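PDB 5ZRU: alpha-1,3-glucanase, which probably hydrolyses alpha-1,3-glucan, this chain being the catalytic unit of a longer glycoside hydrolase family 87 enzyme from Bacillus circulans. Local coordinates for residues A250-T255 with N343-N348; S535-P538 with I542-Y545. All coordinates share one frame; numbering follows the deposited sequence.

Overall arrangement
Both contacts belong to the D2 part of the catalytic unit, a pectate lyase-like parallel beta-helix, and they lie on opposite sides of the chain's centre. Their centres are about 42 Å apart and their nearest atoms about 27 Å, so neither touches the other. The centre of contact 1 is about 13 Å from that of the chain, where coils of the beta-helix meet the N-terminal beta-sheet part, which contributes E174. The side chain of I252 is about 9 Å from that of the zinc ligand H312, about 9 Å from a calcium ion and about 12 Å from a zinc ion. The centre of contact 2, later in sequence, is about 29 Å from the chain's centre; this contact packs a loop on a late coil, away from the metal sites.

Contact 1 of 2, residues A250-T255 with N343-N348; sequences AGIWHT and NSRIRN. With PE5 (3,6,9,12,15,18,21,24-octaoxahexacosan-1-ol), chain C.
With CG1 tucked between N and C of its own backbone (chi1 65°) and the chain then running on straight, I252 carries its CD1 methyl to R345, whose own chain is extended from CG to NE. The two side chains meet at about a right angle. CD1 sits over one face of the guanidinium, 3.4 Å above its plane but displaced from the middle of the group, with R345 NE 3.5 Å from I252 CD1 and R345 CZ 3.6 Å from it. W253 approaches more loosely, its NE1 lying 4.3 Å from R345 NH1. W253 and R345 share E174 OE2, which accepts a hydrogen bond from W253 NE1 and forms a salt bridge with R345 NH2. In the parallel beta-helix, 250-254 is the bend between strands 245-249 and 255-259, and T255 opens the second, while R345 projects from strand 345-347; E174 ends a strand of the N-terminal beta-sheet part, so the contact sits where the two parts meet. An alanine in place of this arginine is likely to cost E174 the salt bridge and leave the I252 CD1 methyl facing a gap. The bend is held by G251 O, which accepts from the backbone N of both H254 and T255, and by A250 N donating to T255 OG1 at 2.8 Å. PE5, a polyether, passes close to the bend, its C14 3.6 Å from W253 O.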
loop_
_atom_site.group_PDB
_atom_site.type_symbol
_atom_site.label_atom_id
_atom_site.label_comp_id
_atom_site.label_asym_id
_atom_site.label_seq_id
_atom_site.Cartn_x
_atom_site.Cartn_y
_atom_site.Cartn_z
ATOM N N ALA A 250 0.168 -15.038 17.228
ATOM C CA ALA A 250 0.041 -16.423 16.783
ATOM C C ALA A 250 -0.068 -16.561 15.264
ATOM O O ALA A 250 -0.220 -17.683 14.765
ATOM C CB ALA A 250 -1.175 -17.085 17.445
ATOM N N GLY A 251 0.022 -15.463 14.522
ATOM C CA GLY A 251 -0.087 -15.506 13.071
ATOM C C GLY A 251 -1.069 -14.472 12.549
ATOM O O GLY A 251 -2.047 -14.116 13.212
ATOM N N ILE A 252 -0.809 -13.980 11.334
ATOM C CA ILE A 252 -1.720 -12.984 10.765
ATOM C C ILE A 252 -3.126 -13.539 10.574
ATOM O O ILE A 252 -4.080 -12.764 10.442
ATOM C CB ILE A 252 -1.181 -12.416 9.429
ATOM C CG1 ILE A 252 -1.120 -13.506 8.343
ATOM C CG2 ILE A 252 0.170 -11.738 9.650
ATOM C CD1 ILE A 252 -0.712 -12.965 6.948
ATOM N N TRP A 253 -3.285 -14.862 10.551
ATOM C CA TRP A 253 -4.601 -15.477 10.431
ATOM C C TRP A 253 -5.212 -15.843 11.781
ATOM O O TRP A 253 -6.311 -16.403 11.810
ATOM C CB TRP A 253 -4.517 -16.734 9.540
ATOM C CG TRP A 253 -4.380 -16.385 8.065
ATOM C CD1 TRP A 253 -3.228 -16.365 7.324
ATOM C CD2 TRP A 253 -5.435 -15.982 7.179
ATOM N NE1 TRP A 253 -3.507 -15.980 6.028
ATOM C CE2 TRP A 253 -4.853 -15.737 5.915
ATOM C CE3 TRP A 253 -6.817 -15.799 7.334
ATOM C CZ2 TRP A 253 -5.606 -15.328 4.807
ATOM C CZ3 TRP A 253 -7.574 -15.392 6.220
ATOM C CH2 TRP A 253 -6.961 -15.162 4.980
ATOM N N HIS A 254 -4.520 -15.573 12.887
ATOM C CA HIS A 254 -4.972 -16.040 14.195
ATOM C C HIS A 254 -5.098 -14.936 15.228
ATOM O O HIS A 254 -6.031 -14.970 16.036
ATOM C CB HIS A 254 -4.021 -17.134 14.717
ATOM C CG HIS A 254 -4.003 -18.360 13.858
ATOM N ND1 HIS A 254 -4.992 -19.317 13.910
ATOM C CD2 HIS A 254 -3.127 -18.774 12.912
ATOM C CE1 HIS A 254 -4.725 -20.272 13.036
ATOM N NE2 HIS A 254 -3.596 -19.968 12.421
ATOM N N THR A 255 -4.192 -13.958 15.227
ATOM C CA THR A 255 -4.160 -12.910 16.240
ATOM C C THR A 255 -4.565 -11.587 15.601
ATOM O O THR A 255 -3.856 -11.088 14.719
ATOM C CB THR A 255 -2.764 -12.792 16.857
ATOM O OG1 THR A 255 -2.443 -14.000 17.563
ATOM C CG2 THR A 255 -2.711 -11.614 17.820
ATOM N N ASN A 343 7.721 -9.366 4.523
ATOM C CA ASN A 343 6.742 -10.456 4.529
ATOM C C ASN A 343 5.384 -9.987 5.044
ATOM O O ASN A 343 4.674 -10.737 5.721
ATOM C CB ASN A 343 7.237 -11.643 5.366
ATOM C CG ASN A 343 8.613 -12.149 4.947
ATOM O OD1 ASN A 343 9.089 -11.890 3.836
ATOM N ND2 ASN A 343 9.253 -12.905 5.847
ATOM N N SER A 344 5.015 -8.747 4.729
ATOM C CA SER A 344 3.853 -8.124 5.343
ATOM C C SER A 344 2.843 -7.674 4.296
ATOM O O SER A 344 3.121 -7.608 3.096
ATOM C CB SER A 344 4.272 -6.939 6.218
ATOM O OG SER A 344 5.117 -7.385 7.269
ATOM N N ARG A 345 1.643 -7.373 4.779
ATOM C CA ARG A 345 0.512 -6.966 3.952
ATOM C C ARG A 345 0.037 -5.629 4.495
ATOM O O ARG A 345 -0.467 -5.550 5.619
ATOM C CB ARG A 345 -0.591 -8.023 3.982
ATOM C CG ARG A 345 -0.073 -9.401 3.532
ATOM C CD ARG A 345 -1.113 -10.521 3.716
ATOM N NE ARG A 345 -0.465 -11.840 3.676
ATOM C CZ ARG A 345 -1.100 -12.980 3.411
ATOM N NH1 ARG A 345 -2.397 -12.966 3.159
ATOM N NH2 ARG A 345 -0.437 -14.137 3.381
ATOM N N ILE A 346 0.244 -4.575 3.725
ATOM C CA ILE A 346 0.024 -3.215 4.194
ATOM C C ILE A 346 -0.948 -2.611 3.196
ATOM O O ILE A 346 -0.561 -2.272 2.072
ATOM C CB ILE A 346 1.332 -2.421 4.285
ATOM C CG1 ILE A 346 2.335 -3.170 5.177
ATOM C CG2 ILE A 346 1.061 -1.005 4.809
ATOM C CD1 ILE A 346 3.814 -2.744 4.986
ATOM N N ARG A 347 -2.226 -2.540 3.569
ATOM C CA ARG A 347 -3.274 -2.367 2.569
ATOM C C ARG A 347 -4.373 -1.452 3.077
ATOM O O ARG A 347 -4.606 -1.346 4.282
ATOM C CB ARG A 347 -3.903 -3.713 2.171
ATOM C CG ARG A 347 -2.898 -4.773 1.693
ATOM C CD ARG A 347 -3.650 -6.031 1.244
ATOM N NE ARG A 347 -2.758 -7.076 0.731
ATOM C CZ ARG A 347 -3.073 -8.366 0.719
ATOM N NH1 ARG A 347 -4.259 -8.750 1.196
ATOM N NH2 ARG A 347 -2.213 -9.276 0.239
ATOM N N ASN A 348 -5.048 -0.785 2.140
ATOM C CA ASN A 348 -6.288 -0.066 2.452
ATOM C C ASN A 348 -6.087 0.979 3.546
ATOM O O ASN A 348 -6.950 1.176 4.401
ATOM C CB ASN A 348 -7.391 -1.049 2.857
ATOM C CG ASN A 348 -7.499 -2.203 1.915
ATOM O OD1 ASN A 348 -7.674 -2.017 0.710
ATOM N ND2 ASN A 348 -7.383 -3.420 2.451
HETATM C C48 PE5 C . -14.636 -1.699 15.384
HETATM C C50 PE5 C . -14.512 -1.053 13.999
HETATM O O1 PE5 C . -15.779 -0.934 13.408
HETATM C C1 PE5 C . -15.793 -0.288 12.164
HETATM C C2 PE5 C . -17.176 -0.386 11.516
HETATM O O2 PE5 C . -17.470 -1.724 11.228
HETATM C C3 PE5 C . -18.766 -1.977 10.765
HETATM C C4 PE5 C . -18.955 -3.486 10.559
HETATM O O3 PE5 C . -17.980 -3.974 9.676
HETATM C C5 PE5 C . -18.078 -5.327 9.322
HETATM C C6 PE5 C . -16.714 -6.020 9.453
HETATM O O4 PE5 C . -15.954 -5.920 8.276
HETATM C C7 PE5 C . -14.580 -5.684 8.449
HETATM C C8 PE5 C . -13.972 -6.716 9.401
HETATM O O5 PE5 C . -12.728 -6.268 9.836
HETATM C C9 PE5 C . -12.185 -6.987 10.911
HETATM C C10 PE5 C . -11.062 -7.872 10.387
HETATM O O6 PE5 C . -11.300 -9.194 10.769
HETATM C C11 PE5 C . -10.640 -10.154 9.997
HETATM C C12 PE5 C . -11.189 -11.540 10.302
HETATM O O7 PE5 C . -10.133 -12.288 10.818
HETATM C C13 PE5 C . -10.082 -13.618 10.390
HETATM C C14 PE5 C . -9.345 -14.433 11.450
HETATM O O8 PE5 C . -9.681 -13.918 12.707
HETATM C C15 PE5 C . -9.035 -14.509 13.805
HETATM C C16 PE5 C . -10.079 -15.182 14.708
HETATM O O52 PE5 C . -10.273 -14.445 15.883
#

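Contact 2 of 2, residues S535-P538 with I542-Y545; sequences SPHP and IYTY
H537 ND1 donates to S535 O over 2.8 Å in an almost straight bond (N-H...O angle 174°), and the acceptor lies in the plane of the imidazole. This bond within the loop fixes the rotation of the ring and turns its CE1 and NE2 to Y543. Of these, NE2 stands over one face of the phenol ring, 3.8 Å above its plane and nearer its border than its middle; H537 NE2 is 3.9 Å from Y543 CE1, and H537 CE1 is 3.8 Å from Y543 OH. The ring planes are inclined at 36° with centroids 4.8 Å apart, an oblique aromatic pair. Y543 reaches across because its CG is anti to the backbone N (chi1 170°). It stands on strand 542-544, which in the parallel beta-helix runs between strands 502-505 and 567-568, whereas H537 belongs to the long loop that leads from strand 513-523 into this coil and folds back over it. F568, on the adjoining strand 567-568, also meets the H537 ring, so the imidazole packs against aromatic rings of two successive coils. The phenol hydroxyl is hydrogen-bonded to S534 OG, just ahead of the loop segment, with a weak bond to E471. R499 NH2 binds H537 O and so holds the loop's backbone.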
loop_
_atom_site.group_PDB
_atom_site.type_symbol
_atom_site.label_atom_id
_atom_site.label_comp_id
_atom_site.label_asym_id
_atom_site.label_seq_id
_atom_site.Cartn_x
_atom_site.Cartn_y
_atom_site.Cartn_z
ATOM N N SER A 535 0.644 21.403 -24.926
ATOM C CA SER A 535 -0.384 21.332 -25.937
ATOM C C SER A 535 -0.952 19.915 -25.981
ATOM O O SER A 535 -0.311 18.970 -25.508
ATOM C CB SER A 535 0.203 21.729 -27.286
ATOM O OG SER A 535 1.411 21.035 -27.505
ATOM N N PRO A 536 -2.155 19.742 -26.538
ATOM C CA PRO A 536 -2.764 18.405 -26.564
ATOM C C PRO A 536 -1.867 17.391 -27.257
ATOM O O PRO A 536 -1.144 17.709 -28.202
ATOM C CB PRO A 536 -4.063 18.617 -27.354
ATOM C CG PRO A 536 -4.348 20.065 -27.233
ATOM C CD PRO A 536 -3.027 20.753 -27.170
ATOM N N HIS A 537 -1.925 16.152 -26.776
ATOM C CA HIS A 537 -1.054 15.119 -27.325
ATOM C C HIS A 537 -1.480 13.742 -26.848
ATOM O O HIS A 537 -1.959 13.604 -25.715
ATOM C CB HIS A 537 0.401 15.363 -26.920
ATOM C CG HIS A 537 0.642 15.299 -25.439
ATOM N ND1 HIS A 537 0.446 16.377 -24.605
ATOM C CD2 HIS A 537 1.075 14.287 -24.646
ATOM C CE1 HIS A 537 0.755 16.039 -23.365
ATOM N NE2 HIS A 537 1.138 14.775 -23.362
ATOM N N PRO A 538 -1.325 12.707 -27.673
ATOM C CA PRO A 538 -1.480 11.337 -27.176
ATOM C C PRO A 538 -0.310 10.986 -26.273
ATOM O O PRO A 538 0.760 11.581 -26.358
ATOM C CB PRO A 538 -1.468 10.476 -28.447
ATOM C CG PRO A 538 -1.484 11.454 -29.610
ATOM C CD PRO A 538 -0.927 12.737 -29.091
ATOM N N ILE A 542 8.322 8.948 -24.050
ATOM C CA ILE A 542 9.068 9.891 -23.226
ATOM C C ILE A 542 8.484 11.277 -23.440
ATOM O O ILE A 542 8.283 11.699 -24.584
ATOM C CB ILE A 542 10.572 9.887 -23.562
ATOM C CG1 ILE A 542 11.133 8.462 -23.462
ATOM C CG2 ILE A 542 11.326 10.844 -22.652
ATOM C CD1 ILE A 542 12.558 8.312 -24.034
ATOM N N TYR A 543 8.277 11.998 -22.343
ATOM C CA TYR A 543 7.579 13.279 -22.322
ATOM C C TYR A 543 8.330 14.232 -21.413
ATOM O O TYR A 543 8.655 13.873 -20.282
ATOM C CB TYR A 543 6.140 13.062 -21.817
ATOM C CG TYR A 543 5.317 14.290 -21.494
ATOM C CD1 TYR A 543 5.171 15.329 -22.410
ATOM C CD2 TYR A 543 4.619 14.370 -20.292
ATOM C CE1 TYR A 543 4.379 16.446 -22.110
ATOM C CE2 TYR A 543 3.828 15.466 -19.989
ATOM C CZ TYR A 543 3.710 16.497 -20.902
ATOM O OH TYR A 543 2.905 17.569 -20.596
ATOM N N THR A 544 8.615 15.445 -21.890
ATOM C CA THR A 544 9.049 16.498 -20.986
ATOM C C THR A 544 8.196 17.738 -21.212
ATOM O O THR A 544 7.734 18.010 -22.327
ATOM C CB THR A 544 10.549 16.858 -21.130
ATOM O OG1 THR A 544 10.724 17.815 -22.181
ATOM C CG2 THR A 544 11.418 15.598 -21.403
ATOM N N TYR A 545 7.949 18.458 -20.126
ATOM C CA TYR A 545 7.323 19.774 -20.170
ATOM C C TYR A 545 8.237 20.801 -19.508
ATOM O O TYR A 545 7.777 21.799 -18.951
ATOM C CB TYR A 545 5.930 19.753 -19.534
ATOM C CG TYR A 545 5.877 19.258 -18.109
ATOM C CD1 TYR A 545 5.912 17.889 -17.826
ATOM C CD2 TYR A 545 5.760 20.147 -17.043
ATOM C CE1 TYR A 545 5.867 17.426 -16.523
ATOM C CE2 TYR A 545 5.705 19.688 -15.726
ATOM C CZ TYR A 545 5.754 18.322 -15.478
ATOM O OH TYR A 545 5.707 17.845 -14.186
#